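Hypothetical protein (Neisseria meningitidis Z2491, PDB 2F46) probably acts as a phosphatase of the nonclassical, eukaryotic-like kind. Local coordinates at residues N49-D52 and R53-E56; E92-R95 and Q96-Q100; C115-L118 and W119-R123; V142-E145 and N146-E149. All coordinates share one frame; numbering follows the deposited sequence.

Interaction 1 of 4, residues N49-D52 and R53-E56; sequences NRPD and REEE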
loop_
_atom_site.group_PDB
_atom_site.type_symbol
_atom_site.label_atom_id
_atom_site.label_comp_id
_atom_site.label_asym_id
_atom_site.label_seq_id
_atom_site.Cartn_x
_atom_site.Cartn_y
_atom_site.Cartn_z
ATOM N N ASN A 49 -2.119 3.119 -4.674
ATOM C CA ASN A 49 -2.511 4.321 -3.919
ATOM C C ASN A 49 -1.958 5.633 -4.448
ATOM O O ASN A 49 -1.917 6.627 -3.746
ATOM C CB ASN A 49 -2.205 4.173 -2.405
ATOM C CG ASN A 49 -3.026 3.098 -1.726
ATOM O OD1 ASN A 49 -2.478 2.170 -1.100
ATOM N ND2 ASN A 49 -4.368 3.230 -1.768
ATOM N N ARG A 50 -1.497 5.576 -5.706
ATOM C CA ARG A 50 -0.813 6.674 -6.378
ATOM C C ARG A 50 -1.669 7.185 -7.515
ATOM O O ARG A 50 -2.021 6.405 -8.397
ATOM C CB ARG A 50 0.546 6.218 -6.951
ATOM C CG ARG A 50 1.431 7.365 -7.314
ATOM C CD ARG A 50 2.745 6.870 -7.848
ATOM N NE ARG A 50 3.624 7.992 -7.977
ATOM C CZ ARG A 50 4.849 7.943 -8.463
ATOM N NH1 ARG A 50 5.357 6.816 -8.928
ATOM N NH2 ARG A 50 5.565 9.049 -8.481
ATOM N N PRO A 51 -1.967 8.495 -7.532
ATOM C CA PRO A 51 -2.554 9.047 -8.770
ATOM C C PRO A 51 -1.633 8.808 -9.968
ATOM O O PRO A 51 -0.428 8.871 -9.839
ATOM C CB PRO A 51 -2.646 10.546 -8.466
ATOM C CG PRO A 51 -2.584 10.644 -6.951
ATOM C CD PRO A 51 -1.670 9.542 -6.541
ATOM N N ASP A 52 -2.225 8.595 -11.144
ATOM C CA ASP A 52 -1.436 8.520 -12.371
ATOM C C ASP A 52 -0.815 9.901 -12.630
ATOM O O ASP A 52 -1.402 10.920 -12.231
ATOM C CB ASP A 52 -2.305 8.137 -13.574
ATOM C CG ASP A 52 -2.764 6.679 -13.584
ATOM O OD1 ASP A 52 -2.117 5.822 -12.949
ATOM O OD2 ASP A 52 -3.790 6.400 -14.264
ATOM N N ARG A 53 0.343 9.888 -13.287
ATOM C CA ARG A 53 1.006 11.088 -13.855
ATOM C C ARG A 53 1.612 11.977 -12.789
ATOM O O ARG A 53 1.777 13.185 -12.996
ATOM C CB ARG A 53 0.055 11.872 -14.769
ATOM C CG ARG A 53 -0.637 11.028 -15.800
ATOM C CD ARG A 53 0.363 10.362 -16.709
ATOM N NE ARG A 53 -0.339 9.436 -17.590
ATOM C CZ ARG A 53 -0.919 9.769 -18.749
ATOM N NH1 ARG A 53 -0.857 11.015 -19.221
ATOM N NH2 ARG A 53 -1.580 8.834 -19.431
ATOM N N GLU A 54 2.026 11.376 -11.670
ATOM C CA GLU A 54 2.852 12.102 -10.720
ATOM C C GLU A 54 4.245 12.356 -11.276
ATOM O O GLU A 54 4.819 13.394 -10.986
ATOM C CB GLU A 54 2.934 11.387 -9.348
ATOM C CG GLU A 54 1.693 11.560 -8.520
ATOM C CD GLU A 54 1.844 11.146 -7.046
ATOM O OE1 GLU A 54 2.791 10.387 -6.737
ATOM O OE2 GLU A 54 0.986 11.621 -6.227
ATOM N N GLU A 55 4.779 11.418 -12.049
ATOM C CA GLU A 55 6.077 11.570 -12.741
ATOM C C GLU A 55 5.929 11.100 -14.181
ATOM O O GLU A 55 5.105 10.239 -14.469
ATOM C CB GLU A 55 7.155 10.733 -12.100
ATOM C CG GLU A 55 7.392 11.008 -10.671
ATOM C CD GLU A 55 8.485 10.115 -10.118
ATOM O OE1 GLU A 55 9.676 10.408 -10.350
ATOM O OE2 GLU A 55 8.162 9.115 -9.455
ATOM N N GLU A 56 6.763 11.639 -15.080
ATOM C CA GLU A 56 6.672 11.309 -16.510
ATOM C C GLU A 56 6.957 9.855 -16.809
ATOM O O GLU A 56 6.334 9.274 -17.696
ATOM C CB GLU A 56 7.639 12.174 -17.331
HETATM O O HOH W 1 8.196 6.588 -9.486
HETATM O O HOH W 2 5.790 11.804 -7.181
#
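Arg50 reaches along the loop between strand 45-48 and helix 61-68 to Glu54 and Glu55, forming a three-residue salt-bridge network in this phosphatase-like domain. The chain of Arg50 is stretched out, with CG opposite the backbone N (chi1 -165°), and this carries the guanidinium over to the two acids. Two charged bonds hold it. Arg50 NE donates to Glu54 OE1 at 2.8 Å, almost within its own guanidinium plane, while the carboxylate stands nearly upright to that plane (79°). Arg50 NH2 gives a nearly straight bond (176°) of 2.8 Å to Glu55 OE2, entering at the anti lone pair of the oxygen. Both acids therefore meet the guanidinium at its edge.

Water completes the same rim. One molecule accepts from Arg50 NH1 at 2.9 Å and donates to Glu55 OE2; another accepts from Arg50 NH2 at 3.1 Å and has a weak bond to Glu54 OE1. Since Gln29 also accepts from NH1, the guanidinium is gripped at all three nitrogens and its rotation is fixed. Outside the loop, Glu55 OE2 pairs with Arg110, and Glu54 OE2 with Arg114 at the start of helix 113-125.

A van der Waals contact comes last: Glu54 OE2, the oxygen turned to Arg114, rests against Pro51 CD at 3.4 Å.

Interaction 2 of 4, residues E92-R95 and Q96-Q100; sequences ETFR and QLIGQ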
loop_
_atom_site.group_PDB
_atom_site.type_symbol
_atom_site.label_atom_id
_atom_site.label_comp_id
_atom_site.label_asym_id
_atom_site.label_seq_id
_atom_site.Cartn_x
_atom_site.Cartn_y
_atom_site.Cartn_z
ATOM N N GLU A 92 -10.801 3.919 5.735
ATOM C CA GLU A 92 -11.756 2.809 5.788
ATOM C C GLU A 92 -11.961 2.167 4.399
ATOM O O GLU A 92 -12.175 0.969 4.331
ATOM C CB GLU A 92 -13.056 3.251 6.450
ATOM C CG GLU A 92 -12.870 3.657 7.884
ATOM C CD GLU A 92 -12.346 2.543 8.735
ATOM O OE1 GLU A 92 -12.988 1.496 8.778
ATOM O OE2 GLU A 92 -11.293 2.686 9.353
ATOM N N THR A 93 -11.848 2.919 3.305
ATOM C CA THR A 93 -11.866 2.279 1.980
ATOM C C THR A 93 -10.698 1.281 1.807
ATOM O O THR A 93 -10.893 0.165 1.338
ATOM C CB THR A 93 -11.859 3.292 0.867
ATOM O OG1 THR A 93 -13.138 3.970 0.810
ATOM C CG2 THR A 93 -11.595 2.661 -0.490
ATOM N N PHE A 94 -9.511 1.639 2.292
ATOM C CA PHE A 94 -8.375 0.700 2.209
ATOM C C PHE A 94 -8.649 -0.539 3.047
ATOM O O PHE A 94 -8.446 -1.659 2.622
ATOM C CB PHE A 94 -7.133 1.460 2.678
ATOM C CG PHE A 94 -5.816 0.729 2.471
ATOM C CD1 PHE A 94 -5.229 0.645 1.232
ATOM C CD2 PHE A 94 -5.163 0.185 3.580
ATOM C CE1 PHE A 94 -3.996 0.015 1.086
ATOM C CE2 PHE A 94 -3.929 -0.442 3.423
ATOM C CZ PHE A 94 -3.373 -0.537 2.178
ATOM N N ARG A 95 -9.137 -0.320 4.274
ATOM C CA ARG A 95 -9.490 -1.426 5.155
ATOM C C ARG A 95 -10.483 -2.390 4.501
ATOM O O ARG A 95 -10.309 -3.596 4.570
ATOM C CB ARG A 95 -10.093 -0.865 6.435
ATOM C CG ARG A 95 -10.561 -1.891 7.395
ATOM C CD ARG A 95 -11.568 -1.263 8.271
ATOM N NE ARG A 95 -11.823 -2.090 9.426
ATOM C CZ ARG A 95 -12.625 -1.730 10.426
ATOM N NH1 ARG A 95 -13.226 -0.544 10.423
ATOM N NH2 ARG A 95 -12.806 -2.558 11.445
ATOM N N GLN A 96 -11.504 -1.836 3.871
ATOM C CA GLN A 96 -12.530 -2.630 3.203
ATOM C C GLN A 96 -11.992 -3.370 2.000
ATOM O O GLN A 96 -12.321 -4.557 1.802
ATOM C CB GLN A 96 -13.707 -1.760 2.765
ATOM C CG GLN A 96 -14.541 -1.237 3.924
ATOM C CD GLN A 96 -15.846 -0.535 3.477
ATOM O OE1 GLN A 96 -16.496 -0.971 2.509
ATOM N NE2 GLN A 96 -16.250 0.520 4.204
ATOM N N LEU A 97 -11.171 -2.705 1.185
ATOM C CA LEU A 97 -10.601 -3.375 0.020
ATOM C C LEU A 97 -9.794 -4.572 0.456
ATOM O O LEU A 97 -9.953 -5.655 -0.118
ATOM C CB LEU A 97 -9.719 -2.424 -0.784
ATOM C CG LEU A 97 -10.428 -1.333 -1.559
ATOM C CD1 LEU A 97 -9.387 -0.341 -2.110
ATOM C CD2 LEU A 97 -11.305 -1.901 -2.659
ATOM N N ILE A 98 -8.989 -4.423 1.501
ATOM C CA ILE A 98 -8.249 -5.564 2.033
ATOM C C ILE A 98 -9.214 -6.614 2.608
ATOM O O ILE A 98 -9.030 -7.814 2.388
ATOM C CB ILE A 98 -7.206 -5.113 3.066
ATOM C CG1 ILE A 98 -6.096 -4.303 2.353
ATOM C CG2 ILE A 98 -6.645 -6.335 3.865
ATOM C CD1 ILE A 98 -5.194 -3.556 3.282
ATOM N N GLY A 99 -10.239 -6.190 3.329
ATOM C CA GLY A 99 -11.128 -7.165 3.958
ATOM C C GLY A 99 -11.818 -8.081 2.980
ATOM O O GLY A 99 -12.074 -9.250 3.303
ATOM N N GLN A 100 -12.085 -7.570 1.790
ATOM C CA GLN A 100 -12.857 -8.287 0.789
ATOM C C GLN A 100 -11.966 -8.877 -0.293
ATOM O O GLN A 100 -12.459 -9.445 -1.270
ATOM C CB GLN A 100 -13.874 -7.344 0.161
ATOM C CG GLN A 100 -14.849 -6.719 1.137
#
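One turn of helix 88-99 brings Phe94 and Ile98 together on its buried side, while Glu92, Arg95 and Gln96 occupy the outer side. The backbone evidence for a regular alpha-helix is four successive i to i+4 bonds. They include Leu97 N to Thr93 O at 2.9 Å and Ile98 N to Phe94 O at 3.0 Å, the latter nearly straight at 172°. The last of the four, Gly99 N to Arg95 O, is 2.9 Å long.

Side chains follow the same spacing. Ile98 CD1 sits over one face of the Phe94 ring, 3.8 Å from its centroid and 30° off the normal, a CH-pi contact. Its closest ring atom is Phe94 CE2 at 3.4 Å, so the methyl is displaced toward that edge of the face. The Phe94 ring gets there with CG swung opposite the backbone N (chi1 -171°). Beside this pair, Thr93 and Leu97 run side by side in the same direction, Thr93 CG2 lying 4.1 Å from Leu97 CD1. On the outer side, Glu92 is modelled in two conformers; in one of them Arg95 NH1 lies 2.6 Å from Glu92 OE1, as a donor, so this bridge, like that of Arg122 to the same carboxylate, is doubtful in detail.

The apolar side of the helix lies against strand 45-48, where Phe94, Leu97 and Ile98 all touch Ile47. Phe94 also packs on helix 113-125, the helix that carries Arg122.

Interaction 3 of 4, residues C115-L118 and W119-R123; sequences CSLL and WGFRR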
loop_
_atom_site.group_PDB
_atom_site.type_symbol
_atom_site.label_atom_id
_atom_site.label_comp_id
_atom_site.label_asym_id
_atom_site.label_seq_id
_atom_site.Cartn_x
_atom_site.Cartn_y
_atom_site.Cartn_z
ATOM N N CYS A 115 0.457 3.821 1.414
ATOM C CA CYS A 115 -0.075 2.522 1.822
ATOM C C CYS A 115 0.098 2.345 3.338
ATOM O O CYS A 115 -0.829 1.995 4.089
ATOM C CB CYS A 115 0.599 1.393 1.043
ATOM S SG CYS A 115 0.809 1.736 -0.757
ATOM N N SER A 116 1.319 2.655 3.780
ATOM C CA SER A 116 1.662 2.468 5.175
ATOM C C SER A 116 0.848 3.401 6.064
ATOM O O SER A 116 0.466 3.051 7.187
ATOM C CB SER A 116 3.163 2.645 5.375
ATOM O OG SER A 116 3.909 1.729 4.601
ATOM N N LEU A 117 0.557 4.599 5.582
ATOM C CA LEU A 117 -0.302 5.513 6.337
ATOM C C LEU A 117 -1.758 5.056 6.374
ATOM O O LEU A 117 -2.435 5.161 7.418
ATOM C CB LEU A 117 -0.243 6.900 5.757
ATOM C CG LEU A 117 0.997 7.701 6.055
ATOM C CD1 LEU A 117 1.013 8.955 5.252
ATOM C CD2 LEU A 117 1.068 8.074 7.509
ATOM N N LEU A 118 -2.295 4.590 5.264
ATOM C CA LEU A 118 -3.664 4.106 5.266
ATOM C C LEU A 118 -3.812 2.953 6.267
ATOM O O LEU A 118 -4.795 2.904 7.033
ATOM C CB LEU A 118 -4.086 3.687 3.855
ATOM C CG LEU A 118 -4.229 4.870 2.888
ATOM C CD1 LEU A 118 -4.275 4.349 1.469
ATOM C CD2 LEU A 118 -5.478 5.708 3.186
ATOM N N TRP A 119 -2.848 2.032 6.257
ATOM C CA TRP A 119 -2.770 0.920 7.219
ATOM C C TRP A 119 -2.631 1.482 8.615
ATOM O O TRP A 119 -3.403 1.155 9.534
ATOM C CB TRP A 119 -1.587 0.020 6.879
ATOM C CG TRP A 119 -1.322 -1.059 7.823
ATOM C CD1 TRP A 119 -1.871 -2.302 7.807
ATOM C CD2 TRP A 119 -0.398 -1.030 8.891
ATOM N NE1 TRP A 119 -1.378 -3.037 8.871
ATOM C CE2 TRP A 119 -0.466 -2.275 9.546
ATOM C CE3 TRP A 119 0.467 -0.045 9.387
ATOM C CZ2 TRP A 119 0.315 -2.582 10.641
ATOM C CZ3 TRP A 119 1.262 -0.360 10.476
ATOM C CH2 TRP A 119 1.150 -1.599 11.110
ATOM N N GLY A 120 -1.695 2.399 8.784
ATOM C CA GLY A 120 -1.324 2.886 10.123
ATOM C C GLY A 120 -2.395 3.711 10.799
ATOM O O GLY A 120 -2.570 3.608 12.003
ATOM N N PHE A 121 -3.114 4.558 10.091
ATOM C CA PHE A 121 -4.234 5.318 10.673
ATOM C C PHE A 121 -5.316 4.383 11.238
ATOM O O PHE A 121 -5.958 4.695 12.273
ATOM C CB PHE A 121 -4.861 6.247 9.635
ATOM C CG PHE A 121 -4.076 7.478 9.362
ATOM C CD1 PHE A 121 -3.629 8.266 10.370
ATOM C CD2 PHE A 121 -3.796 7.857 8.047
ATOM C CE1 PHE A 121 -2.910 9.415 10.076
ATOM C CE2 PHE A 121 -3.101 9.000 7.768
ATOM C CZ PHE A 121 -2.644 9.751 8.737
ATOM N N ARG A 122 -5.518 3.268 10.561
ATOM C CA ARG A 122 -6.510 2.270 11.005
ATOM C C ARG A 122 -6.038 1.573 12.274
ATOM O O ARG A 122 -6.845 1.412 13.225
ATOM C CB ARG A 122 -6.800 1.286 9.879
ATOM C CG ARG A 122 -7.756 0.182 10.201
ATOM C CD ARG A 122 -9.112 0.700 10.604
ATOM N NE ARG A 122 -9.710 -0.246 11.533
ATOM C CZ ARG A 122 -10.766 0.004 12.296
ATOM N NH1 ARG A 122 -11.400 1.168 12.229
ATOM N NH2 ARG A 122 -11.205 -0.942 13.117
ATOM N N ARG A 123 -4.758 1.196 12.328
ATOM C CA ARG A 123 -4.133 0.587 13.521
ATOM C C ARG A 123 -4.230 1.550 14.694
ATOM O O ARG A 123 -4.468 1.113 15.841
ATOM C CB ARG A 123 -2.665 0.220 13.273
ATOM C CG ARG A 123 -2.378 -0.709 12.115
ATOM C CD ARG A 123 -2.803 -2.155 12.326
ATOM N NE ARG A 123 -4.231 -2.406 12.205
ATOM C CZ ARG A 123 -4.931 -2.398 11.066
ATOM N NH1 ARG A 123 -4.367 -2.116 9.896
ATOM N NH2 ARG A 123 -6.237 -2.663 11.097
#
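Leu117 and Phe121, Cys115 and Trp119 meet one turn apart within helix 113-125, which follows strand 105-108 in the place where phosphatases of this clan carry the helix behind their phosphate-binding loop. The tightly packed part runs from Cys115 to Phe121. Trp119 N bonds to Cys115 O at 3.0 Å and Phe121 N to Leu117 O at 2.8 Å, both at 172°. Gly120 N also reaches Ser116 O at 2.8 Å, but on a more bent path of 144°.

The two rings leave the helix differently. Phe121 folds back along the axis, so that its CD2 comes within 3.1 Å of Leu117 O and its CE2 lies 4.1 Å from Leu117 CB. Trp119, whose CG stands opposite the backbone N, directs its indole away from the helix, between strand 24-27 and helix 130-139, where its NE1 bonds to Asp21. Of the ring atoms, CE3 stays near the turn before, with Ser116 O 3.8 Å away at the ring edge.

Packing slackens toward Arg122. Leu118 O stands 3.6 Å from Arg122 N, which instead makes a weak bond to Trp119 O, and the partly exposed side chain of Arg122 bends away, toward Glu126 and Glu92, which pair with it. Arg123, likewise partly exposed, turns its aliphatic part back: its CG lies 3.5 Å above the plane of the Trp119 ring, over the centre.

Interaction 4 of 4, residues V142-E145 and N146-E149; sequences VNLE and NFRE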
loop_
_atom_site.group_PDB
_atom_site.type_symbol
_atom_site.label_atom_id
_atom_site.label_comp_id
_atom_site.label_asym_id
_atom_site.label_seq_id
_atom_site.Cartn_x
_atom_site.Cartn_y
_atom_site.Cartn_z
ATOM N N VAL A 142 9.579 1.533 5.251
ATOM C CA VAL A 142 8.987 2.871 5.135
ATOM C C VAL A 142 9.074 3.596 6.468
ATOM O O VAL A 142 8.595 3.119 7.505
ATOM C CB VAL A 142 7.504 2.759 4.676
ATOM C CG1 VAL A 142 6.812 4.099 4.732
ATOM C CG2 VAL A 142 7.412 2.266 3.272
ATOM N N ASN A 143 9.623 4.817 6.451
ATOM C CA ASN A 143 9.744 5.633 7.636
ATOM C C ASN A 143 8.554 6.592 7.753
ATOM O O ASN A 143 8.369 7.477 6.907
ATOM C CB ASN A 143 11.044 6.455 7.545
ATOM C CG ASN A 143 11.393 7.134 8.841
ATOM O OD1 ASN A 143 10.556 7.319 9.714
ATOM N ND2 ASN A 143 12.668 7.477 8.997
ATOM N N LEU A 144 7.728 6.402 8.786
ATOM C CA LEU A 144 6.572 7.276 9.034
ATOM C C LEU A 144 6.803 8.279 10.170
ATOM O O LEU A 144 5.847 8.880 10.669
ATOM C CB LEU A 144 5.331 6.446 9.392
ATOM C CG LEU A 144 4.843 5.548 8.265
ATOM C CD1 LEU A 144 3.616 4.760 8.762
ATOM C CD2 LEU A 144 4.515 6.355 6.992
ATOM N N GLU A 145 8.061 8.506 10.551
ATOM C CA GLU A 145 8.359 9.391 11.686
ATOM C C GLU A 145 7.822 10.815 11.481
ATOM O O GLU A 145 7.379 11.463 12.436
ATOM C CB GLU A 145 9.865 9.408 11.970
ATOM C CG GLU A 145 10.366 8.201 12.797
ATOM C CD GLU A 145 10.029 8.300 14.288
ATOM O OE1 GLU A 145 9.570 9.366 14.748
ATOM O OE2 GLU A 145 10.228 7.309 15.013
ATOM N N ASN A 146 7.820 11.285 10.239
ATOM C CA ASN A 146 7.298 12.626 9.934
ATOM C C ASN A 146 5.777 12.728 10.015
ATOM O O ASN A 146 5.249 13.814 9.829
ATOM C CB ASN A 146 7.772 13.124 8.571
ATOM C CG ASN A 146 9.264 13.368 8.518
ATOM O OD1 ASN A 146 9.847 13.800 9.486
ATOM N ND2 ASN A 146 9.861 13.111 7.376
ATOM N N PHE A 147 5.086 11.603 10.265
ATOM C CA PHE A 147 3.633 11.571 10.416
ATOM C C PHE A 147 3.205 11.210 11.818
ATOM O O PHE A 147 2.022 10.957 12.053
ATOM C CB PHE A 147 3.035 10.571 9.412
ATOM C CG PHE A 147 3.344 10.911 7.998
ATOM C CD1 PHE A 147 2.611 11.859 7.316
ATOM C CD2 PHE A 147 4.427 10.327 7.360
ATOM C CE1 PHE A 147 2.903 12.182 6.002
ATOM C CE2 PHE A 147 4.693 10.639 6.042
ATOM C CZ PHE A 147 3.970 11.601 5.391
ATOM N N ARG A 148 4.147 11.232 12.755
ATOM C CA ARG A 148 3.848 10.837 14.131
ATOM C C ARG A 148 2.632 11.563 14.726
ATOM O O ARG A 148 1.756 10.923 15.317
ATOM C CB ARG A 148 5.061 11.066 15.019
ATOM C CG ARG A 148 4.774 10.768 16.476
ATOM C CD ARG A 148 5.998 11.010 17.295
ATOM N NE ARG A 148 6.989 10.006 16.965
ATOM C CZ ARG A 148 6.949 8.752 17.415
ATOM N NH1 ARG A 148 5.980 8.362 18.242
ATOM N NH2 ARG A 148 7.889 7.884 17.057
ATOM N N GLU A 149 2.575 12.875 14.534
ATOM C CA GLU A 149 1.488 13.675 15.117
ATOM C C GLU A 149 0.119 13.295 14.558
ATOM O O GLU A 149 -0.857 13.158 15.312
ATOM C CB GLU A 149 1.753 15.157 14.898
ATOM C CG GLU A 149 2.920 15.676 15.703
ATOM C CD GLU A 149 3.385 17.064 15.277
ATOM O OE1 GLU A 149 2.609 17.805 14.618
ATOM O OE2 GLU A 149 4.542 17.413 15.613
HETATM O O HOH W 3 8.482 10.035 7.662
#
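Arg148, in the first turn of helix 148-153, returns to Glu145 in the turn that leads into that helix, and its side chain can be followed outward atom by atom. CB lies 3.5 Å from Glu145 O, the carbonyl that also accepts from Arg148 N. From there the chain runs straight through CG and CD, then kinks at chi3 (-69°), which brings the guanidinium alongside the Glu145 carboxylate. NE makes a weak bond of 3.5 Å to Glu145 OE1. NH2, at the tip, donates to Glu145 OE2 at 3.2 Å, the two planes being 41° apart, and makes a second, weak bond to OE1. NH1 turns to Asp131 of helix 130-139, the stronger partner.

The approach to the helix is braced by an Asx turn: Asn143 OD1 accepts from Glu145 N at 2.9 Å. A water bridges Asn143 O and Asn146 N. Phe147 N bonds to Leu144 O at 2.9 Å from above the carbonyl plane, and in the same turn Leu144 CD2 touches Phe147 CD2 at 4.0 Å, an apolar pair facing helix 113-125.

Because the bonds to Glu145 are long or bent, and Glu145 has two conformers, this bridge is probably loose; Asp131 would hold the guanidinium more firmly, with Glu145 adding a second negative charge beside it.

In the fold
Helix 113-125 ties the four contacts together. Interaction 3 lies within it; interactions 2 and 4 flank it, each with its centre about 11 Å from that of interaction 3, and they stay about 11 Å from each other at their nearest atoms. Phe94 CD2 packs on Leu118 CB at 3.7 Å from one neighbour, and Phe147 CG on Leu117 CD2 at 3.7 Å from the other. Interaction 1 is centred about 20 Å from interaction 3, yet Asn49 ND2 comes within 3.4 Å of Leu118 CD1. Arg110, in the loop after strand 105-108, and Arg114, in the helix's first turn, face interaction 1, consistent with a place beside the phosphate-binding loop expected of this clan.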